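Local atomic coordinates of vanadium-dependent bromoperoxidase (Corallina officinalis, PDB entry 1QHB), a protein that catalyses the vanadate-dependent halogenation of organic substrates, using bromide and hydrogen peroxide, and assembles as a homododecamer. Residues T257-S260 with P261-D265; R225-P229 with G230-G234; D111-S115 with L116-V120; R389-K392 with A393-Y396. All coordinates share one frame; numbering follows the deposited sequence.

Along the chain the four contacts come in the order interaction 3, interaction 2, interaction 1, interaction 4, and none touches another. Interactions 1 and 3 are the farthest apart, their centres about 53 Å from each other, while interactions 2 and 4 are the closest, with centres about 25 Å apart. Each belongs to its own element: the end of helix 111-115, the long loop before strand 251-253, the exit of strand 256-258, and the middle of helix 376-402. Interactions 2 and 3 lie on opposite sides of the chain's centre. Interactions 1, 3 and 4 meet a neighbouring copy in the dodecamer, whereas interaction 2 stays within its subunit; interaction 4 borders the vanadate site.

Interaction 1 (T257-S260 with P261-D265); sequences TLVS and PNAAD
Ser260 turns back on Asn262 and Ala263 with both of its oxygens, combining an ST turn with a type I beta turn that runs from Ser260 to Ala263, where the chain leaves strand 256-258 and enters the 3-10 segment beginning at Ala263. The polar contacts carry the turn. The hydroxyl OG of Ser260 accepts the backbone N-H of Asn262 at 3.0 Å, a fairly straight bond with an angle of 159° at the hydrogen. With chi1 at 169°, OG lies opposite the Ser260 nitrogen and beside the carbonyl carbon, on the side of the chain that follows. The carbonyl O of Ser260 takes the N-H of Ala263 at 3.0 Å, with the donor well above the carbonyl plane. OG has a second partner in the carbonyl of Ile248, and Ser250 OG bonds the Ser260 nitrogen, which ties the turn to a preceding part of its own chain. With an alanine in place of Ser260, the N-H of Asn262 and the carbonyl of Ile248 would probably each lose a partner, leaving the turn to rely on its backbone bond.

From within the turn, Asn262 OD1 bonds Gly316 N of a neighbouring subunit, and past it Asp265 forms a salt bridge with Arg283 of that same subunit, so the loop faces a subunit interface.

The one apolar contact is slight: on the exposed side a single branch of Val259, CG1, reaches the methyl CB of Ala263 at 4.2 Å.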
loop_
_atom_site.group_PDB
_atom_site.type_symbol
_atom_site.label_atom_id
_atom_site.label_comp_id
_atom_site.label_asym_id
_atom_site.label_seq_id
_atom_site.Cartn_x
_atom_site.Cartn_y
_atom_site.Cartn_z
ATOM N N THR A 257 -51.985 32.107 26.706
ATOM C CA THR A 257 -52.341 31.547 25.417
ATOM C C THR A 257 -52.772 32.635 24.459
ATOM O O THR A 257 -53.660 33.431 24.803
ATOM C CB THR A 257 -53.409 30.477 25.536
ATOM O OG1 THR A 257 -52.792 29.362 26.238
ATOM C CG2 THR A 257 -53.886 30.009 24.174
ATOM N N LEU A 258 -52.052 32.753 23.327
ATOM C CA LEU A 258 -52.436 33.807 22.377
ATOM C C LEU A 258 -53.115 33.168 21.193
ATOM O O LEU A 258 -52.748 32.051 20.856
ATOM C CB LEU A 258 -51.240 34.594 21.921
ATOM C CG LEU A 258 -50.365 35.319 22.917
ATOM C CD1 LEU A 258 -49.333 36.189 22.208
ATOM C CD2 LEU A 258 -51.199 36.204 23.824
ATOM N N VAL A 259 -54.124 33.785 20.613
ATOM C CA VAL A 259 -54.856 33.191 19.494
ATOM C C VAL A 259 -54.609 34.028 18.250
ATOM O O VAL A 259 -54.680 35.259 18.287
ATOM C CB VAL A 259 -56.359 33.060 19.743
ATOM C CG1 VAL A 259 -57.095 32.537 18.506
ATOM C CG2 VAL A 259 -56.613 32.102 20.912
ATOM N N SER A 260 -54.278 33.365 17.138
ATOM C CA SER A 260 -53.981 34.170 15.958
ATOM C C SER A 260 -55.269 34.784 15.499
ATOM O O SER A 260 -56.295 34.104 15.378
ATOM C CB SER A 260 -53.466 33.198 14.863
ATOM O OG SER A 260 -53.393 33.839 13.596
ATOM N N PRO A 261 -55.237 36.000 14.963
ATOM C CA PRO A 261 -56.413 36.621 14.372
ATOM C C PRO A 261 -56.758 35.951 13.046
ATOM O O PRO A 261 -57.703 36.305 12.365
ATOM C CB PRO A 261 -56.040 38.060 14.098
ATOM C CG PRO A 261 -54.654 38.238 14.576
ATOM C CD PRO A 261 -54.111 36.943 15.067
ATOM N N ASN A 262 -55.907 35.059 12.533
ATOM C CA ASN A 262 -56.198 34.384 11.272
ATOM C C ASN A 262 -56.369 32.915 11.581
ATOM O O ASN A 262 -56.133 32.151 10.643
ATOM C CB ASN A 262 -55.021 34.616 10.328
ATOM C CG ASN A 262 -54.730 36.079 10.118
ATOM O OD1 ASN A 262 -55.627 36.752 9.589
ATOM N ND2 ASN A 262 -53.556 36.575 10.514
ATOM N N ALA A 263 -56.680 32.559 12.827
ATOM C CA ALA A 263 -56.705 31.115 13.157
ATOM C C ALA A 263 -57.594 30.281 12.274
ATOM O O ALA A 263 -57.227 29.136 11.984
ATOM C CB ALA A 263 -57.076 30.893 14.615
ATOM N N ALA A 264 -58.707 30.842 11.789
ATOM C CA ALA A 264 -59.619 30.074 10.940
ATOM C C ALA A 264 -58.942 29.601 9.672
ATOM O O ALA A 264 -59.454 28.701 8.987
ATOM C CB ALA A 264 -60.858 30.934 10.556
ATOM N N ASP A 265 -57.869 30.213 9.190
ATOM C CA ASP A 265 -57.196 29.770 7.960
ATOM C C ASP A 265 -56.766 28.323 8.025
ATOM O O ASP A 265 -56.670 27.668 6.982
ATOM C CB ASP A 265 -55.965 30.628 7.664
ATOM C CG ASP A 265 -56.303 32.021 7.187
ATOM O OD1 ASP A 265 -57.499 32.362 7.068
ATOM O OD2 ASP A 265 -55.398 32.820 6.902
#

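Interaction 2 (R225-P229 with G230-G234)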
loop_
_atom_site.group_PDB
_atom_site.type_symbol
_atom_site.label_atom_id
_atom_site.label_comp_id
_atom_site.label_asym_id
_atom_site.label_seq_id
_atom_site.Cartn_x
_atom_site.Cartn_y
_atom_site.Cartn_z
ATOM N N ARG A 225 -57.570 2.466 -3.715
ATOM C CA ARG A 225 -56.605 2.859 -2.689
ATOM C C ARG A 225 -55.306 2.069 -2.863
ATOM O O ARG A 225 -55.288 1.100 -3.606
ATOM C CB ARG A 225 -57.175 2.570 -1.288
ATOM C CG ARG A 225 -58.392 3.463 -0.992
ATOM C CD ARG A 225 -58.642 3.494 0.499
ATOM N NE ARG A 225 -59.861 4.173 0.847
ATOM C CZ ARG A 225 -60.092 4.793 2.016
ATOM N NH1 ARG A 225 -59.169 4.870 2.953
ATOM N NH2 ARG A 225 -61.294 5.341 2.211
ATOM N N GLY A 226 -54.264 2.492 -2.149
ATOM C CA GLY A 226 -52.969 1.802 -2.208
ATOM C C GLY A 226 -53.009 0.829 -1.010
ATOM O O GLY A 226 -54.061 0.731 -0.358
ATOM N N ILE A 227 -51.905 0.165 -0.728
ATOM C CA ILE A 227 -51.837 -0.801 0.348
ATOM C C ILE A 227 -50.761 -0.500 1.380
ATOM O O ILE A 227 -50.379 -1.401 2.130
ATOM C CB ILE A 227 -51.548 -2.231 -0.220
ATOM C CG1 ILE A 227 -50.244 -2.230 -1.037
ATOM C CG2 ILE A 227 -52.738 -2.685 -1.028
ATOM C CD1 ILE A 227 -49.906 -3.573 -1.674
ATOM N N LEU A 228 -50.184 0.686 1.429
ATOM C CA LEU A 228 -49.228 1.025 2.464
ATOM C C LEU A 228 -50.036 1.056 3.765
ATOM O O LEU A 228 -51.187 1.399 3.711
ATOM C CB LEU A 228 -48.595 2.426 2.265
ATOM C CG LEU A 228 -47.770 2.468 0.976
ATOM C CD1 LEU A 228 -47.098 3.793 0.761
ATOM C CD2 LEU A 228 -46.739 1.333 0.984
ATOM N N PRO A 229 -49.443 0.664 4.870
ATOM C CA PRO A 229 -50.113 0.664 6.142
ATOM C C PRO A 229 -50.605 2.077 6.439
ATOM O O PRO A 229 -49.774 2.997 6.424
ATOM C CB PRO A 229 -49.074 0.213 7.175
ATOM C CG PRO A 229 -47.992 -0.373 6.359
ATOM C CD PRO A 229 -48.043 0.150 4.949
ATOM N N GLY A 230 -51.902 2.186 6.698
ATOM C CA GLY A 230 -52.424 3.534 7.026
ATOM C C GLY A 230 -53.329 4.020 5.893
ATOM O O GLY A 230 -54.300 4.750 6.180
ATOM N N SER A 231 -53.059 3.641 4.648
ATOM C CA SER A 231 -53.872 4.051 3.529
ATOM C C SER A 231 -55.320 3.577 3.544
ATOM O O SER A 231 -56.190 4.266 2.985
ATOM C CB SER A 231 -53.276 3.568 2.180
ATOM O OG SER A 231 -52.131 4.379 1.948
ATOM N N GLU A 232 -55.589 2.438 4.167
ATOM C CA GLU A 232 -56.950 1.927 4.250
ATOM C C GLU A 232 -57.729 2.334 5.468
ATOM O O GLU A 232 -58.889 1.969 5.578
ATOM C CB GLU A 232 -56.930 0.388 4.067
ATOM C CG GLU A 232 -56.673 0.190 2.572
ATOM C CD GLU A 232 -56.473 -1.202 2.049
ATOM O OE1 GLU A 232 -57.137 -2.150 2.491
ATOM O OE2 GLU A 232 -55.642 -1.374 1.132
ATOM N N VAL A 233 -57.158 3.194 6.314
ATOM C CA VAL A 233 -57.865 3.635 7.506
ATOM C C VAL A 233 -58.449 5.002 7.288
ATOM O O VAL A 233 -57.655 5.888 6.944
ATOM C CB VAL A 233 -56.876 3.733 8.699
ATOM C CG1 VAL A 233 -57.597 4.225 9.963
ATOM C CG2 VAL A 233 -56.232 2.379 8.976
ATOM N N GLY A 234 -59.723 5.238 7.519
ATOM C CA GLY A 234 -60.190 6.625 7.450
ATOM C C GLY A 234 -60.426 7.070 6.021
ATOM O O GLY A 234 -60.589 6.312 5.056
#
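Arg225 meets Ser231 and Gly234 edge-on, its guanidinium lying in nearly the same plane as both carbonyl oxygens that it grips. NH1 and NH2 close end-on upon Gly234 O, at 2.9 Å from NH1 and 3.1 Å from NH2. NH1 also donates to Ser231 O at 3.0 Å, this time in the carbonyl plane and on a lone pair, with an N-H...O angle of 156°. The chain of Arg225 is extended from CG to NE, which carries the charged group across the loop to these oxygens.

The backbone beneath it makes two successive turns. Ser231 N donates to Leu228 O at 3.1 Å, closing the first round Pro229 and Gly230; at the positive phi of Gly230 (111°) a side chain would press on the carbonyl O of Pro229. A type I beta turn from Gly230 to Val233 follows, and NH1 spans from Ser231 O, within this turn, to Gly234 O, just beyond it. Ser231 points back at the first half of the loop, with its CB 3.4 Å from Leu228 O, while its hydroxyl bonds Asp539, which also receives Leu228 N.

Glu232 lies alongside Ile227, the two side chains pointing the same way; its OE2 comes 3.8 Å from Ile227 CG2 and closer still to Gly226 O, two acceptors with no hydrogen bond between them. The buried side chain of Leu228 leads away to pack on Leu560 of helix 553-574, about 12 Å from that of His485, which by similarity lies in the vanadate site.

Interaction 3 (D111-S115 with L116-V120); sequences DLANS and LDLEV
Leu112 and Leu116 lie side by side, pointing the same way, and touch through their CD1 methyls at 4.2 Å. This is the tight side of the contact. CG of Leu116 rests 3.5 Å from Leu112 O, and that oxygen is gripped twice from one face of its plane: Ser115 OG donates at 2.9 Å and Leu116 N at 3.2 Å. Ser115 can reach back because its OG sits between its own nitrogen and carbonyl carbon (chi1 89°). Leu118 turns inward and sets CD1 4.0 Å from the CB of Ala113. Exchanging Leu116 for an alanine is likely to open a gap beside Leu112 and to forfeit packing against Lys256 of a neighbouring subunit.

The other side is looser: Asp117 starts away from the helix, yet its OD1 comes back to 3.2 Å from Asn114 O, with no bond between the two acceptors, and OD2 finds a weak hydrogen bond to Asn255 of that subunit. Backbone bonds close the helix: Asp117 N donates to Asn114 O at 3.0 Å, and a longer, weak bond joins Leu118 N to Ala113 O. With the positive phi of Asp117 (60°), they form the Schellman motif that ends helix 111-115.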
loop_
_atom_site.group_PDB
_atom_site.type_symbol
_atom_site.label_atom_id
_atom_site.label_comp_id
_atom_site.label_asym_id
_atom_site.label_seq_id
_atom_site.Cartn_x
_atom_site.Cartn_y
_atom_site.Cartn_z
ATOM N N ASP A 111 -56.131 15.749 -38.022
ATOM C CA ASP A 111 -56.432 17.121 -38.444
ATOM C C ASP A 111 -56.067 18.091 -37.344
ATOM O O ASP A 111 -55.384 19.103 -37.557
ATOM C CB ASP A 111 -57.923 17.212 -38.770
ATOM C CG ASP A 111 -58.288 16.442 -40.037
ATOM O OD1 ASP A 111 -57.374 16.152 -40.842
ATOM O OD2 ASP A 111 -59.486 16.123 -40.250
ATOM N N LEU A 112 -56.407 17.705 -36.109
ATOM C CA LEU A 112 -56.042 18.470 -34.921
ATOM C C LEU A 112 -54.552 18.723 -34.841
ATOM O O LEU A 112 -54.263 19.921 -34.676
ATOM C CB LEU A 112 -56.582 17.701 -33.707
ATOM C CG LEU A 112 -56.360 18.515 -32.410
ATOM C CD1 LEU A 112 -57.057 19.875 -32.465
ATOM C CD2 LEU A 112 -56.823 17.737 -31.197
ATOM N N ALA A 113 -53.664 17.738 -34.911
ATOM C CA ALA A 113 -52.226 17.993 -34.803
ATOM C C ALA A 113 -51.711 18.808 -35.986
ATOM O O ALA A 113 -50.833 19.649 -35.797
ATOM C CB ALA A 113 -51.417 16.684 -34.782
ATOM N N ASN A 114 -52.199 18.530 -37.191
ATOM C CA ASN A 114 -51.774 19.283 -38.377
ATOM C C ASN A 114 -52.259 20.717 -38.297
ATOM O O ASN A 114 -51.473 21.666 -38.343
ATOM C CB ASN A 114 -52.290 18.586 -39.628
ATOM C CG ASN A 114 -51.439 17.379 -39.970
ATOM O OD1 ASN A 114 -50.204 17.454 -39.915
ATOM N ND2 ASN A 114 -52.087 16.278 -40.307
ATOM N N SER A 115 -53.520 20.920 -37.950
ATOM C CA SER A 115 -54.011 22.289 -37.750
ATOM C C SER A 115 -53.262 23.083 -36.697
ATOM O O SER A 115 -53.232 24.308 -36.841
ATOM C CB SER A 115 -55.491 22.217 -37.383
ATOM O OG SER A 115 -55.582 22.109 -35.979
ATOM N N LEU A 116 -52.639 22.502 -35.666
ATOM C CA LEU A 116 -51.868 23.312 -34.711
ATOM C C LEU A 116 -50.413 23.486 -35.064
ATOM O O LEU A 116 -49.695 24.154 -34.310
ATOM C CB LEU A 116 -51.918 22.628 -33.339
ATOM C CG LEU A 116 -53.286 22.582 -32.650
ATOM C CD1 LEU A 116 -53.338 21.513 -31.576
ATOM C CD2 LEU A 116 -53.608 23.949 -32.059
ATOM N N ASP A 117 -49.912 22.809 -36.097
ATOM C CA ASP A 117 -48.495 22.808 -36.418
ATOM C C ASP A 117 -47.667 22.266 -35.274
ATOM O O ASP A 117 -46.550 22.748 -35.054
ATOM C CB ASP A 117 -48.006 24.214 -36.768
ATOM C CG ASP A 117 -48.656 24.721 -38.054
ATOM O OD1 ASP A 117 -49.274 23.894 -38.766
ATOM O OD2 ASP A 117 -48.558 25.938 -38.309
ATOM N N LEU A 118 -48.083 21.171 -34.635
ATOM C CA LEU A 118 -47.287 20.675 -33.499
ATOM C C LEU A 118 -45.908 20.244 -33.946
ATOM O O LEU A 118 -45.747 19.714 -35.063
ATOM C CB LEU A 118 -48.054 19.458 -32.940
ATOM C CG LEU A 118 -49.376 19.836 -32.235
ATOM C CD1 LEU A 118 -50.007 18.628 -31.580
ATOM C CD2 LEU A 118 -49.164 20.938 -31.198
ATOM N N GLU A 119 -44.941 20.368 -33.080
ATOM C CA GLU A 119 -43.596 19.885 -33.275
ATOM C C GLU A 119 -43.449 18.665 -32.339
ATOM O O GLU A 119 -44.424 18.357 -31.661
ATOM C CB GLU A 119 -42.556 20.938 -32.949
ATOM C CG GLU A 119 -41.859 21.483 -34.193
ATOM C CD GLU A 119 -41.065 20.443 -34.973
ATOM O OE1 GLU A 119 -40.908 19.293 -34.511
ATOM O OE2 GLU A 119 -40.618 20.799 -36.091
ATOM N N VAL A 120 -42.284 18.041 -32.341
ATOM C CA VAL A 120 -42.002 16.873 -31.557
ATOM C C VAL A 120 -41.436 17.181 -30.179
ATOM O O VAL A 120 -40.900 18.267 -29.977
ATOM C CB VAL A 120 -40.982 15.933 -32.255
ATOM C CG1 VAL A 120 -41.550 15.502 -33.596
ATOM C CG2 VAL A 120 -39.639 16.616 -32.434
#

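Interaction 4 (R389-K392 with A393-Y396); sequences RALK and AVRY
Arg395 N donates to Leu391 O over 2.8 Å, the shortest of the backbone bonds joining residues 389-392 to 393-396, with the donor nearly along the C=O axis. The same oxygen is brushed by the side chain of Arg395, whose CG lies 3.2 Å from Leu391 O. The chain then bends at chi2 (-84°) and leads away from the helix. The side chain of Arg395 is about 3 Å from that of His478, an active-site residue by similarity. Val394 N bonds Ala390 O at 3.0 Å, and weak bonds from Ala393 N to Arg389 O and from Tyr396 N to Lys392 O complete this run of i to i+4 helical bonds. Val394 has CG1 wedged between its nitrogen and carbonyl carbon (chi1 87°), where it touches Leu391 O at 3.6 Å and nears Leu391 CD2 at 4.4 Å.

Polar ends turn elsewhere: Lys392 NZ and Arg389 NE both form salt bridges with Asp133, and Arg389 forms another with Glu385 of a neighbouring subunit. Within the helical core, Ala390, Leu391 and Val394 of helix 376-402 pack on helix 484-499, whereas Arg389 and Ala393 touch Ile566 of helix 553-574.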
loop_
_atom_site.group_PDB
_atom_site.type_symbol
_atom_site.label_atom_id
_atom_site.label_comp_id
_atom_site.label_asym_id
_atom_site.label_seq_id
_atom_site.Cartn_x
_atom_site.Cartn_y
_atom_site.Cartn_z
ATOM N N ARG A 389 -31.570 11.537 -5.718
ATOM C CA ARG A 389 -30.873 10.261 -5.580
ATOM C C ARG A 389 -31.848 9.150 -5.962
ATOM O O ARG A 389 -31.453 8.207 -6.648
ATOM C CB ARG A 389 -30.334 10.075 -4.171
ATOM C CG ARG A 389 -29.071 10.842 -3.923
ATOM C CD ARG A 389 -29.282 12.250 -3.394
ATOM N NE ARG A 389 -28.003 12.981 -3.418
ATOM C CZ ARG A 389 -27.922 14.310 -3.320
ATOM N NH1 ARG A 389 -28.991 15.093 -3.227
ATOM N NH2 ARG A 389 -26.694 14.854 -3.336
ATOM N N ALA A 390 -33.078 9.265 -5.491
ATOM C CA ALA A 390 -34.101 8.263 -5.841
ATOM C C ALA A 390 -34.442 8.256 -7.322
ATOM O O ALA A 390 -34.653 7.203 -7.908
ATOM C CB ALA A 390 -35.357 8.557 -5.011
ATOM N N LEU A 391 -34.447 9.451 -7.954
ATOM C CA LEU A 391 -34.791 9.525 -9.376
ATOM C C LEU A 391 -33.712 8.845 -10.218
ATOM O O LEU A 391 -34.056 8.171 -11.203
ATOM C CB LEU A 391 -35.006 10.963 -9.882
ATOM C CG LEU A 391 -36.264 11.670 -9.392
ATOM C CD1 LEU A 391 -36.150 13.170 -9.670
ATOM C CD2 LEU A 391 -37.431 11.036 -10.135
ATOM N N LYS A 392 -32.454 8.967 -9.832
ATOM C CA LYS A 392 -31.383 8.330 -10.571
ATOM C C LYS A 392 -31.589 6.831 -10.557
ATOM O O LYS A 392 -31.512 6.222 -11.627
ATOM C CB LYS A 392 -29.980 8.675 -10.067
ATOM C CG LYS A 392 -29.494 10.084 -10.452
ATOM C CD LYS A 392 -28.255 10.437 -9.638
ATOM C CE LYS A 392 -27.993 11.943 -9.641
ATOM N NZ LYS A 392 -26.602 12.160 -9.102
ATOM N N ALA A 393 -31.977 6.268 -9.413
ATOM C CA ALA A 393 -32.244 4.838 -9.353
ATOM C C ALA A 393 -33.432 4.446 -10.219
ATOM O O ALA A 393 -33.359 3.436 -10.944
ATOM C CB ALA A 393 -32.520 4.390 -7.908
ATOM N N VAL A 394 -34.533 5.227 -10.168
ATOM C CA VAL A 394 -35.696 4.782 -10.973
ATOM C C VAL A 394 -35.448 5.007 -12.453
ATOM O O VAL A 394 -36.053 4.246 -13.249
ATOM C CB VAL A 394 -37.027 5.411 -10.495
ATOM C CG1 VAL A 394 -37.308 6.748 -11.126
ATOM C CG2 VAL A 394 -38.178 4.471 -10.779
ATOM N N ARG A 395 -34.604 5.930 -12.850
ATOM C CA ARG A 395 -34.297 6.097 -14.279
ATOM C C ARG A 395 -33.521 4.910 -14.831
ATOM O O ARG A 395 -33.671 4.451 -15.938
ATOM C CB ARG A 395 -33.531 7.432 -14.509
ATOM C CG ARG A 395 -34.459 8.639 -14.331
ATOM C CD ARG A 395 -35.229 8.945 -15.604
ATOM N NE ARG A 395 -36.501 9.650 -15.313
ATOM C CZ ARG A 395 -36.866 10.726 -16.019
ATOM N NH1 ARG A 395 -36.067 11.199 -16.982
ATOM N NH2 ARG A 395 -37.997 11.353 -15.770
ATOM N N TYR A 396 -32.649 4.279 -14.056
ATOM C CA TYR A 396 -31.923 3.098 -14.418
ATOM C C TYR A 396 -32.934 1.979 -14.655
ATOM O O TYR A 396 -32.849 1.254 -15.639
ATOM C CB TYR A 396 -30.891 2.738 -13.350
ATOM C CG TYR A 396 -30.093 1.509 -13.718
ATOM C CD1 TYR A 396 -29.210 1.520 -14.807
ATOM C CD2 TYR A 396 -30.234 0.355 -12.962
ATOM C CE1 TYR A 396 -28.482 0.370 -15.132
ATOM C CE2 TYR A 396 -29.507 -0.777 -13.294
ATOM C CZ TYR A 396 -28.639 -0.771 -14.365
ATOM O OH TYR A 396 -27.924 -1.923 -14.612
#